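Local coordinates for protein Aac(6')-ib (Escherichia coli, PDB 2BUE) that probably transfers the acetyl group of acetyl-CoA to the 6'-amino group of aminoglycoside antibiotics such as kanamycin B, which would confer resistance to them, at residues A[29-34]-A[68-73]; A[79-84]-A[93-98]. The protein carries 2 engineered substitutions. All coordinates share one frame; numbering follows the deposited sequence.

Interaction 1: A[29-34]-A[68-73]; sequences RLMTEH and YLPSVL. With RIO (ribostamycin), chain C.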
ATOM      1  N   ARG A  29       2.751 -11.826   3.942  1.00 14.99           N
ATOM      2  CA  ARG A  29       3.254 -12.867   3.064  1.00 14.24           C
ATOM      3  C   ARG A  29       3.021 -12.437   1.638  1.00 13.59           C
ATOM      4  O   ARG A  29       2.119 -11.633   1.382  1.00 12.19           O
ATOM      5  CB  ARG A  29       2.514 -14.191   3.331  1.00 14.71           C
ATOM      6  CG  ARG A  29       1.011 -14.168   3.029  1.00 14.89           C
ATOM      7  CD  ARG A  29       0.413 -15.575   3.199  1.00 14.80           C
ATOM      8  NE  ARG A  29      -1.033 -15.627   2.982  1.00 14.52           N
ATOM      9  CZ  ARG A  29      -1.619 -15.642   1.783  1.00 13.84           C
ATOM     10  NH1 ARG A  29      -0.888 -15.576   0.651  1.00 11.17           N
ATOM     11  NH2 ARG A  29      -2.946 -15.719   1.730  1.00 14.40           N
ATOM     12  N   LEU A  30       3.807 -12.970   0.705  1.00 13.36           N
ATOM     13  CA  LEU A  30       3.537 -12.724  -0.717  1.00 13.59           C
ATOM     14  C   LEU A  30       2.150 -13.233  -1.057  1.00 13.23           C
ATOM     15  O   LEU A  30       1.735 -14.303  -0.593  1.00 13.88           O
ATOM     16  CB  LEU A  30       4.553 -13.400  -1.649  1.00 14.71           C
ATOM     17  CG  LEU A  30       5.976 -12.867  -1.730  1.00 16.63           C
ATOM     18  CD1 LEU A  30       6.811 -13.795  -2.639  1.00 18.41           C
ATOM     19  CD2 LEU A  30       6.046 -11.402  -2.256  1.00 17.47           C
ATOM     20  N   MET A  31       1.428 -12.463  -1.864  1.00 11.81           N
ATOM     21  CA  MET A  31       0.189 -12.959  -2.449  1.00 11.97           C
ATOM     22  C   MET A  31       0.523 -13.935  -3.580  1.00 12.44           C
ATOM     23  O   MET A  31       1.519 -13.761  -4.287  1.00 13.13           O
ATOM     24  CB  MET A  31      -0.605 -11.777  -3.017  1.00 11.33           C
ATOM     25  CG  MET A  31      -2.056 -12.154  -3.328  1.00 10.96           C
ATOM     26  SD  MET A  31      -3.028 -10.825  -4.021  1.00 12.86           S
ATOM     27  CE  MET A  31      -2.448 -10.751  -5.691  1.00 13.33           C
ATOM     28  N   THR A  32      -0.318 -14.947  -3.737  1.00 13.21           N
ATOM     29  CA  THR A  32      -0.190 -15.906  -4.830  1.00 14.13           C
ATOM     30  C   THR A  32      -1.440 -15.883  -5.701  1.00 14.24           C
ATOM     31  O   THR A  32      -2.483 -15.328  -5.304  1.00 13.45           O
ATOM     32  CB  THR A  32       0.022 -17.346  -4.291  1.00 13.60           C
ATOM     33  OG1 THR A  32      -1.223 -17.865  -3.816  1.00 14.61           O
ATOM     34  CG2 THR A  32       1.073 -17.378  -3.139  1.00 14.63           C
ATOM     35  N   GLU A  33      -1.351 -16.525  -6.869  1.00 15.74           N
ATOM     36  CA  GLU A  33      -2.544 -16.719  -7.720  1.00 17.85           C
ATOM     37  C   GLU A  33      -3.745 -17.354  -6.983  1.00 16.77           C
ATOM     38  O   GLU A  33      -4.898 -17.115  -7.355  1.00 16.68           O
ATOM     39  CB  GLU A  33      -2.212 -17.532  -8.985  1.00 18.33           C
ATOM     40  CG  GLU A  33      -1.789 -18.952  -8.686  1.00 21.81           C
ATOM     41  CD  GLU A  33      -1.384 -19.733  -9.926  1.00 23.34           C
ATOM     42  OE1 GLU A  33      -1.860 -19.402 -11.042  1.00 30.85           O
ATOM     43  OE2 GLU A  33      -0.581 -20.682  -9.769  1.00 32.11           O
ATOM     44  N   HIS A  34      -3.481 -18.154  -5.948  1.00 16.29           N
ATOM     45  CA  HIS A  34      -4.542 -18.773  -5.135  1.00 16.65           C
ATOM     46  C   HIS A  34      -5.354 -17.807  -4.280  1.00 16.17           C
ATOM     47  O   HIS A  34      -6.410 -18.173  -3.771  1.00 16.53           O
ATOM     48  CB  HIS A  34      -3.961 -19.889  -4.271  1.00 17.66           C
ATOM     49  CG  HIS A  34      -3.177 -20.873  -5.070  1.00 21.29           C
ATOM     50  ND1 HIS A  34      -3.779 -21.763  -5.934  1.00 27.17           N
ATOM     51  CD2 HIS A  34      -1.844 -21.054  -5.207  1.00 24.69           C
ATOM     52  CE1 HIS A  34      -2.848 -22.481  -6.540  1.00 27.42           C
ATOM     53  NE2 HIS A  34      -1.666 -22.068  -6.119  1.00 26.68           N
ATOM     54  N   TYR A  68      -4.169  -8.476 -11.195  1.00 12.62           N
ATOM     55  CA  TYR A  68      -3.495  -8.684  -9.902  1.00 11.55           C
ATOM     56  C   TYR A  68      -2.685  -9.983  -9.818  1.00 11.42           C
ATOM     57  O   TYR A  68      -2.074 -10.266  -8.777  1.00 10.36           O
ATOM     58  CB  TYR A  68      -4.470  -8.596  -8.714  1.00 12.04           C
ATOM     59  CG  TYR A  68      -4.991  -7.202  -8.449  1.00 11.37           C
ATOM     60  CD1 TYR A  68      -4.368  -6.380  -7.495  1.00 13.46           C
ATOM     61  CD2 TYR A  68      -6.094  -6.704  -9.144  1.00 13.40           C
ATOM     62  CE1 TYR A  68      -4.846  -5.120  -7.221  1.00 13.96           C
ATOM     63  CE2 TYR A  68      -6.580  -5.412  -8.899  1.00 14.24           C
ATOM     64  CZ  TYR A  68      -5.943  -4.628  -7.935  1.00 14.89           C
ATOM     65  OH  TYR A  68      -6.415  -3.359  -7.677  1.00 16.80           O
ATOM     66  N   LEU A  69      -2.666 -10.772 -10.900  1.00 11.76           N
ATOM     67  CA  LEU A  69      -1.808 -11.957 -10.921  1.00 12.50           C
ATOM     68  C   LEU A  69      -0.397 -11.468 -10.610  1.00 12.02           C
ATOM     69  O   LEU A  69       0.032 -10.498 -11.230  1.00 11.44           O
ATOM     70  CB  LEU A  69      -1.843 -12.614 -12.298  1.00 13.80           C
ATOM     71  CG  LEU A  69      -1.083 -13.940 -12.433  1.00 14.35           C
ATOM     72  CD1 LEU A  69      -1.692 -15.045 -11.567  1.00 14.75           C
ATOM     73  CD2 LEU A  69      -1.036 -14.322 -13.929  1.00 13.72           C
ATOM     74  N   PRO A  70       0.281 -12.082  -9.609  1.00 12.38           N
ATOM     75  CA  PRO A  70       1.597 -11.556  -9.214  1.00 12.63           C
ATOM     76  C   PRO A  70       2.565 -11.347 -10.391  1.00 12.68           C
ATOM     77  O   PRO A  70       3.258 -10.337 -10.445  1.00 12.47           O
ATOM     78  CB  PRO A  70       2.088 -12.569  -8.162  1.00 13.08           C
ATOM     79  CG  PRO A  70       0.810 -13.019  -7.492  1.00 14.06           C
ATOM     80  CD  PRO A  70      -0.151 -13.168  -8.713  1.00 13.06           C
ATOM     81  N   SER A  71       2.591 -12.253 -11.362  1.00 13.62           N
ATOM     82  CA  SER A  71       3.464 -12.073 -12.535  1.00 13.75           C
ATOM     83  C   SER A  71       3.113 -10.862 -13.415  1.00 13.28           C
ATOM     84  O   SER A  71       3.988 -10.262 -14.047  1.00 13.60           O
ATOM     85  CB  SER A  71       3.484 -13.350 -13.382  1.00 14.12           C
ATOM     86  OG  SER A  71       2.173 -13.631 -13.853  1.00 14.44           O
ATOM     87  N   VAL A  72       1.826 -10.495 -13.453  1.00 12.41           N
ATOM     88  CA  VAL A  72       1.391  -9.300 -14.190  1.00 12.76           C
ATOM     89  C   VAL A  72       1.796  -8.035 -13.425  1.00 11.69           C
ATOM     90  O   VAL A  72       2.282  -7.075 -14.017  1.00 10.95           O
ATOM     91  CB  VAL A  72      -0.150  -9.302 -14.433  1.00 12.91           C
ATOM     92  CG1 VAL A  72      -0.629  -7.965 -14.993  1.00 14.30           C
ATOM     93  CG2 VAL A  72      -0.551 -10.448 -15.390  1.00 15.12           C
ATOM     94  N   LEU A  73       1.578  -8.049 -12.105  1.00 10.99           N
ATOM     95  CA  LEU A  73       1.972  -6.911 -11.264  1.00 11.53           C
ATOM     96  C   LEU A  73       3.498  -6.702 -11.358  1.00 11.71           C
ATOM     97  O   LEU A  73       3.977  -5.557 -11.373  1.00 11.34           O
ATOM     98  CB  LEU A  73       1.552  -7.144  -9.817  1.00 10.96           C
ATOM     99  CG  LEU A  73       0.036  -7.092  -9.544  1.00 10.51           C
ATOM    100  CD1 LEU A  73      -0.215  -7.488  -8.076  1.00 12.35           C
ATOM    101  CD2 LEU A  73      -0.501  -5.693  -9.882  1.00 11.93           C
TER
HETATM  102  O1  RIO C1201      -3.840  -1.628  -7.599  1.00 28.45           O
HETATM  103  C1  RIO C1201      -3.006  -2.404  -8.471  1.00 26.97           C
HETATM  104  C2  RIO C1201      -2.968  -1.718  -9.843  1.00 26.43           C
HETATM  105  O2  RIO C1201      -3.128  -0.289  -9.731  1.00 23.57           O
HETATM  106  C3  RIO C1201      -1.836   0.334  -9.645  1.00 21.54           C
HETATM  107  O3  RIO C1201      -1.583   0.799  -8.303  1.00 12.35           O
HETATM  108  C4  RIO C1201      -1.227   2.235  -8.228  1.00 12.01           C
HETATM  109  C5  RIO C1201       0.299   2.465  -8.431  1.00 11.32           C
HETATM  110  O4  RIO C1201       0.695   2.041  -9.724  1.00 12.18           O
HETATM  111  C6  RIO C1201       0.748   3.919  -8.205  1.00  9.19           C
HETATM  112  N1  RIO C1201       2.238   3.975  -8.250  1.00  9.78           N
HETATM  113  C7  RIO C1201       0.261   4.423  -6.819  1.00 10.47           C
HETATM  114  C8  RIO C1201      -1.271   4.279  -6.705  1.00  9.08           C
HETATM  115  N2  RIO C1201      -1.704   4.847  -5.397  1.00  9.05           N
HETATM  116  C9  RIO C1201      -1.701   2.778  -6.848  1.00 10.33           C
HETATM  117  O5  RIO C1201      -3.158   2.802  -6.867  1.00  9.72           O
HETATM  118  C10 RIO C1201      -3.759   1.737  -6.129  1.00 11.28           C
HETATM  119  O6  RIO C1201      -3.883   2.071  -4.768  1.00 12.89           O
HETATM  120  C11 RIO C1201      -4.851   3.134  -4.448  1.00 14.40           C
HETATM  121  C12 RIO C1201      -4.923   3.194  -2.904  1.00 13.70           C
HETATM  122  N3  RIO C1201      -3.750   3.898  -2.361  1.00 14.04           N
HETATM  123  C13 RIO C1201      -6.252   2.821  -5.056  1.00 15.01           C
HETATM  124  O7  RIO C1201      -7.095   3.979  -4.847  1.00 15.24           O
HETATM  125  C14 RIO C1201      -6.119   2.515  -6.568  1.00 13.41           C
HETATM  126  O8  RIO C1201      -7.404   2.243  -7.197  1.00 16.95           O
HETATM  127  C15 RIO C1201      -5.115   1.376  -6.807  1.00 11.63           C
HETATM  128  N4  RIO C1201      -4.915   1.100  -8.230  1.00 13.16           N
HETATM  129  C16 RIO C1201      -0.822  -0.731 -10.138  1.00 25.05           C
HETATM  130  O9  RIO C1201      -0.205  -0.198 -11.299  1.00 27.78           O
HETATM  131  C17 RIO C1201      -1.691  -1.902 -10.631  1.00 28.15           C
HETATM  132  O10 RIO C1201      -1.999  -1.664 -12.033  1.00 31.26           O

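Interaction 2: A[79-84]-A[93-98]; sequences TPYIAM and AQSYVA. With RIO (ribostamycin), chain C.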
ATOM      1  N   THR A  79       4.721  -5.422  -6.186  1.00  8.98           N
ATOM      2  CA  THR A  79       4.738  -6.667  -5.414  1.00  9.85           C
ATOM      3  C   THR A  79       3.541  -6.728  -4.473  1.00  9.63           C
ATOM      4  O   THR A  79       3.388  -5.851  -3.609  1.00  9.10           O
ATOM      5  CB  THR A  79       6.046  -6.781  -4.586  1.00  9.72           C
ATOM      6  OG1 THR A  79       7.175  -6.708  -5.465  1.00 10.50           O
ATOM      7  CG2 THR A  79       6.085  -8.076  -3.780  1.00 11.11           C
ATOM      8  N   PRO A  80       2.680  -7.751  -4.646  1.00  9.43           N
ATOM      9  CA  PRO A  80       1.484  -7.908  -3.807  1.00  9.82           C
ATOM     10  C   PRO A  80       1.701  -8.758  -2.567  1.00  9.80           C
ATOM     11  O   PRO A  80       2.395  -9.802  -2.626  1.00 10.19           O
ATOM     12  CB  PRO A  80       0.483  -8.598  -4.753  1.00  9.26           C
ATOM     13  CG  PRO A  80       1.364  -9.515  -5.616  1.00 10.11           C
ATOM     14  CD  PRO A  80       2.742  -8.785  -5.710  1.00  9.91           C
ATOM     15  N   TYR A  81       1.085  -8.329  -1.461  1.00  9.53           N
ATOM     16  CA  TYR A  81       1.133  -9.045  -0.183  1.00  9.67           C
ATOM     17  C   TYR A  81      -0.269  -9.296   0.375  1.00 10.34           C
ATOM     18  O   TYR A  81      -1.196  -8.516   0.108  1.00  9.92           O
ATOM     19  CB  TYR A  81       1.884  -8.229   0.885  1.00  9.80           C
ATOM     20  CG  TYR A  81       3.203  -7.686   0.426  1.00 11.03           C
ATOM     21  CD1 TYR A  81       4.354  -8.476   0.454  1.00 12.01           C
ATOM     22  CD2 TYR A  81       3.296  -6.380  -0.050  1.00  9.73           C
ATOM     23  CE1 TYR A  81       5.584  -7.963  -0.000  1.00 11.58           C
ATOM     24  CE2 TYR A  81       4.509  -5.839  -0.502  1.00  9.98           C
ATOM     25  CZ  TYR A  81       5.646  -6.649  -0.486  1.00 11.33           C
ATOM     26  OH  TYR A  81       6.842  -6.114  -0.903  1.00 10.89           O
ATOM     27  N   ILE A  82      -0.393 -10.358   1.169  1.00 10.60           N
ATOM     28  CA  ILE A  82      -1.555 -10.564   2.014  1.00 10.92           C
ATOM     29  C   ILE A  82      -1.127 -10.321   3.460  1.00 11.98           C
ATOM     30  O   ILE A  82      -0.113 -10.870   3.919  1.00 12.99           O
ATOM     31  CB  ILE A  82      -2.197 -11.978   1.842  1.00 10.05           C
ATOM     32  CG1 ILE A  82      -2.656 -12.172   0.387  1.00 11.58           C
ATOM     33  CG2 ILE A  82      -3.358 -12.133   2.866  1.00 11.60           C
ATOM     34  CD1 ILE A  82      -3.779 -11.219  -0.077  1.00 14.78           C
ATOM     35  N   ALA A  83      -1.888  -9.470   4.144  1.00 12.68           N
ATOM     36  CA  ALA A  83      -1.691  -9.204   5.566  1.00 13.31           C
ATOM     37  C   ALA A  83      -2.393 -10.274   6.379  1.00 14.43           C
ATOM     38  O   ALA A  83      -3.579 -10.587   6.132  1.00 14.62           O
ATOM     39  CB  ALA A  83      -2.225  -7.829   5.924  1.00 14.10           C
ATOM     40  N   MET A  84      -1.664 -10.806   7.364  1.00 15.05           N
ATOM     41  CA  MET A  84      -2.153 -11.900   8.214  1.00 16.87           C
ATOM     42  C   MET A  84      -2.215 -11.493   9.686  1.00 17.85           C
ATOM     43  O   MET A  84      -1.332 -10.791  10.173  1.00 18.89           O
ATOM     44  CB  MET A  84      -1.214 -13.105   8.102  1.00 17.11           C
ATOM     45  CG  MET A  84      -0.980 -13.616   6.691  1.00 18.07           C
ATOM     46  SD  MET A  84      -2.458 -14.357   5.982  1.00 18.84           S
ATOM     47  CE  MET A  84      -2.715 -15.740   7.121  1.00 20.43           C
ATOM     48  N   ALA A  93      -1.904  -5.653   0.561  1.00  8.75           N
ATOM     49  CA  ALA A  93      -0.999  -4.520   0.415  1.00  8.59           C
ATOM     50  C   ALA A  93      -0.133  -4.728  -0.817  1.00  9.02           C
ATOM     51  O   ALA A  93      -0.044  -5.848  -1.359  1.00  8.99           O
ATOM     52  CB  ALA A  93      -0.136  -4.335   1.684  1.00  8.96           C
ATOM     53  N   GLN A  94       0.479  -3.651  -1.273  1.00  8.04           N
ATOM     54  CA  GLN A  94       1.433  -3.764  -2.378  1.00  8.75           C
ATOM     55  C   GLN A  94       2.520  -2.736  -2.177  1.00  9.06           C
ATOM     56  O   GLN A  94       2.272  -1.670  -1.577  1.00  8.33           O
ATOM     57  CB  GLN A  94       0.747  -3.586  -3.734  1.00  8.33           C
ATOM     58  CG  GLN A  94      -0.012  -2.256  -3.864  1.00  9.25           C
ATOM     59  CD  GLN A  94      -0.690  -2.092  -5.213  1.00  9.44           C
ATOM     60  OE1 GLN A  94      -1.211  -3.058  -5.799  1.00 10.09           O
ATOM     61  NE2 GLN A  94      -0.734  -0.854  -5.691  1.00  9.18           N
ATOM     62  N   SER A  95       3.731  -3.082  -2.618  1.00  7.92           N
ATOM     63  CA  SER A  95       4.812  -2.115  -2.698  1.00  8.18           C
ATOM     64  C   SER A  95       5.245  -1.990  -4.163  1.00  7.78           C
ATOM     65  O   SER A  95       5.093  -2.935  -4.955  1.00  7.79           O
ATOM     66  CB  SER A  95       6.005  -2.523  -1.825  1.00  8.59           C
ATOM     67  OG  SER A  95       6.541  -3.776  -2.230  1.00  8.21           O
ATOM     68  N   TYR A  96       5.802  -0.846  -4.532  1.00  7.86           N
ATOM     69  CA  TYR A  96       6.205  -0.647  -5.916  1.00  7.85           C
ATOM     70  C   TYR A  96       7.479   0.177  -5.983  1.00  8.40           C
ATOM     71  O   TYR A  96       7.773   0.973  -5.067  1.00  7.93           O
ATOM     72  CB  TYR A  96       5.063  -0.045  -6.794  1.00  8.55           C
ATOM     73  CG  TYR A  96       4.564   1.290  -6.277  1.00  9.46           C
ATOM     74  CD1 TYR A  96       5.217   2.478  -6.650  1.00 11.74           C
ATOM     75  CD2 TYR A  96       3.443   1.370  -5.422  1.00  8.34           C
ATOM     76  CE1 TYR A  96       4.800   3.722  -6.165  1.00  7.40           C
ATOM     77  CE2 TYR A  96       3.017   2.649  -4.932  1.00  7.51           C
ATOM     78  CZ  TYR A  96       3.703   3.794  -5.310  1.00  6.63           C
ATOM     79  OH  TYR A  96       3.335   5.045  -4.861  1.00  8.91           O
ATOM     80  N   VAL A  97       8.245  -0.045  -7.050  1.00  8.66           N
ATOM     81  CA  VAL A  97       9.393   0.811  -7.333  1.00  8.31           C
ATOM     82  C   VAL A  97       8.860   2.056  -8.039  1.00  8.99           C
ATOM     83  O   VAL A  97       8.377   1.985  -9.170  1.00  9.18           O
ATOM     84  CB  VAL A  97      10.441   0.073  -8.223  1.00  8.61           C
ATOM     85  CG1 VAL A  97      11.623   1.027  -8.545  1.00  8.41           C
ATOM     86  CG2 VAL A  97      10.938  -1.191  -7.491  1.00  8.21           C
ATOM     87  N   ALA A  98       8.987   3.215  -7.396  1.00  9.56           N
ATOM     88  CA  ALA A  98       8.388   4.435  -7.946  1.00 10.51           C
ATOM     89  C   ALA A  98       8.957   4.810  -9.342  1.00 11.20           C
ATOM     90  O   ALA A  98       8.211   5.144 -10.249  1.00 11.81           O
ATOM     91  CB  ALA A  98       8.551   5.591  -6.955  1.00 10.69           C
TER
HETATM   92  O1  RIO C1201      -3.840  -1.628  -7.599  1.00 28.45           O
HETATM   93  C1  RIO C1201      -3.006  -2.404  -8.471  1.00 26.97           C
HETATM   94  C2  RIO C1201      -2.968  -1.718  -9.843  1.00 26.43           C
HETATM   95  O2  RIO C1201      -3.128  -0.289  -9.731  1.00 23.57           O
HETATM   96  C3  RIO C1201      -1.836   0.334  -9.645  1.00 21.54           C
HETATM   97  O3  RIO C1201      -1.583   0.799  -8.303  1.00 12.35           O
HETATM   98  C4  RIO C1201      -1.227   2.235  -8.228  1.00 12.01           C
HETATM   99  C5  RIO C1201       0.299   2.465  -8.431  1.00 11.32           C
HETATM  100  O4  RIO C1201       0.695   2.041  -9.724  1.00 12.18           O
HETATM  101  C6  RIO C1201       0.748   3.919  -8.205  1.00  9.19           C
HETATM  102  N1  RIO C1201       2.238   3.975  -8.250  1.00  9.78           N
HETATM  103  C7  RIO C1201       0.261   4.423  -6.819  1.00 10.47           C
HETATM  104  C8  RIO C1201      -1.271   4.279  -6.705  1.00  9.08           C
HETATM  105  N2  RIO C1201      -1.704   4.847  -5.397  1.00  9.05           N
HETATM  106  C9  RIO C1201      -1.701   2.778  -6.848  1.00 10.33           C
HETATM  107  O5  RIO C1201      -3.158   2.802  -6.867  1.00  9.72           O
HETATM  108  C10 RIO C1201      -3.759   1.737  -6.129  1.00 11.28           C
HETATM  109  O6  RIO C1201      -3.883   2.071  -4.768  1.00 12.89           O
HETATM  110  C11 RIO C1201      -4.851   3.134  -4.448  1.00 14.40           C
HETATM  111  C12 RIO C1201      -4.923   3.194  -2.904  1.00 13.70           C
HETATM  112  N3  RIO C1201      -3.750   3.898  -2.361  1.00 14.04           N
HETATM  113  C13 RIO C1201      -6.252   2.821  -5.056  1.00 15.01           C
HETATM  114  O7  RIO C1201      -7.095   3.979  -4.847  1.00 15.24           O
HETATM  115  C14 RIO C1201      -6.119   2.515  -6.568  1.00 13.41           C
HETATM  116  O8  RIO C1201      -7.404   2.243  -7.197  1.00 16.95           O
HETATM  117  C15 RIO C1201      -5.115   1.376  -6.807  1.00 11.63           C
HETATM  118  N4  RIO C1201      -4.915   1.100  -8.230  1.00 13.16           N
HETATM  119  C16 RIO C1201      -0.822  -0.731 -10.138  1.00 25.05           C
HETATM  120  O9  RIO C1201      -0.205  -0.198 -11.299  1.00 27.78           O
HETATM  121  C17 RIO C1201      -1.691  -1.902 -10.631  1.00 28.15           C
HETATM  122  O10 RIO C1201      -1.999  -1.664 -12.033  1.00 31.26           O

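Interaction 1: A[29-34]-A[68-73]
The helical wall of the aminoglycoside site in this GNAT acetyltransferase fold meets the end of the first strand where M31, just past strand 26-30, touches Y68 and also P70, the first residue of helix 70-74. No hydrogen bond crosses between the two segments; van der Waals contact alone joins them. CG of M31 lies anti to its backbone N (chi1 -166°), and the bend at chi3 (76°) turns the terminal methyl onto the backbone: CE rests 3.1 Å from the carbonyl O of Y68, a short approach, and 4.2 Å from Y68 CB. The CG corner of the P70 ring sits 3.4 Å from the carbonyl O of M31, while CG of P70 and CE of M31 are 4.4 Å apart, so the methionine residue meets the proline through both its backbone and its methyl. Farther out, the aliphatic root of E33 is used rather than its carboxylate, CB lying 3.6 Å from CD1 of L69. L69 occupies the N-cap position, and its carbonyl O accepts the N-H of L73 at 3.0 Å in the first turn of the helix. The far end of the Y68 side chain reaches the substrate site: its OH accepts a hydrogen bond from O1 of ribostamycin at 3.1 Å, and CE1 lies 3.5 Å from C1 of the drug. The same hydroxyl is hydrogen-bonded to NE1 of W52, another residue of the pocket, so two partners fix the phenol end. Around this contact, M31 and Y68 both pack on L36 and L39 of helix 36-43, L73 reaches P80 of strand 78-85, and M31 and L73 touch Y92 of strand 88-97.

Interaction 2: A[79-84]-A[93-98]
Y81 and A93 form a hydrogen-bonded antiparallel pair, with Y81 N to A93 O at 2.7 Å and A93 N to Y81 O at 3.0 Å. T79 and S95 form the next such pair; the bond from T79 N to S95 O is nearly straight (174°). Between them P80 and Q94 make a non-hydrogen-bonded pair, suited to a proline that lacks an N-H, and CA of Q94 gives a CA-H...O contact to T79 O at 3.1 Å. These are the paired strands of a beta hairpin, 78-85 and 88-97, in the central GNAT sheet. Among the side chains, CD2 of the Y81 ring comes 3.6 Å from A93 O, which lies obliquely to the ring, and its OH shares a 2.7 Å hydrogen bond with S95 OG, which lies at the ring edge. L139 and L143 of helix 131-144 pack on this face. On the other face Q94 extends beyond CG (chi2 -180°), and NE2 donates to O3 of ribostamycin at 3.2 Å; Y92 OH bonds its OE1, and D118 OD2 its NE2. One face of the Y96 ring carries N1 of the drug 3.2 Å above its plane, toward the rim.

The two contacts close successive loops of the chain, and each holds part of the ribostamycin pocket. From the N terminus, strand 26-30 leads into a largely helical excursion, and interaction 1 closes it, bringing 68-73 back beside 29-34. The chain then passes from helix 70-74 into strand 78-85, and interaction 2 closes the much shorter hairpin loop to 93-98. The contacts follow one another, neither nesting nor crossing. They meet where strands 26-30 and 78-85 are sheet neighbours: probable backbone hydrogen bonds join R29 O to I82 N and P80 O to M31 N. Ribostamycin is touched from the helical side by interaction 1 and from the sheet by interaction 2.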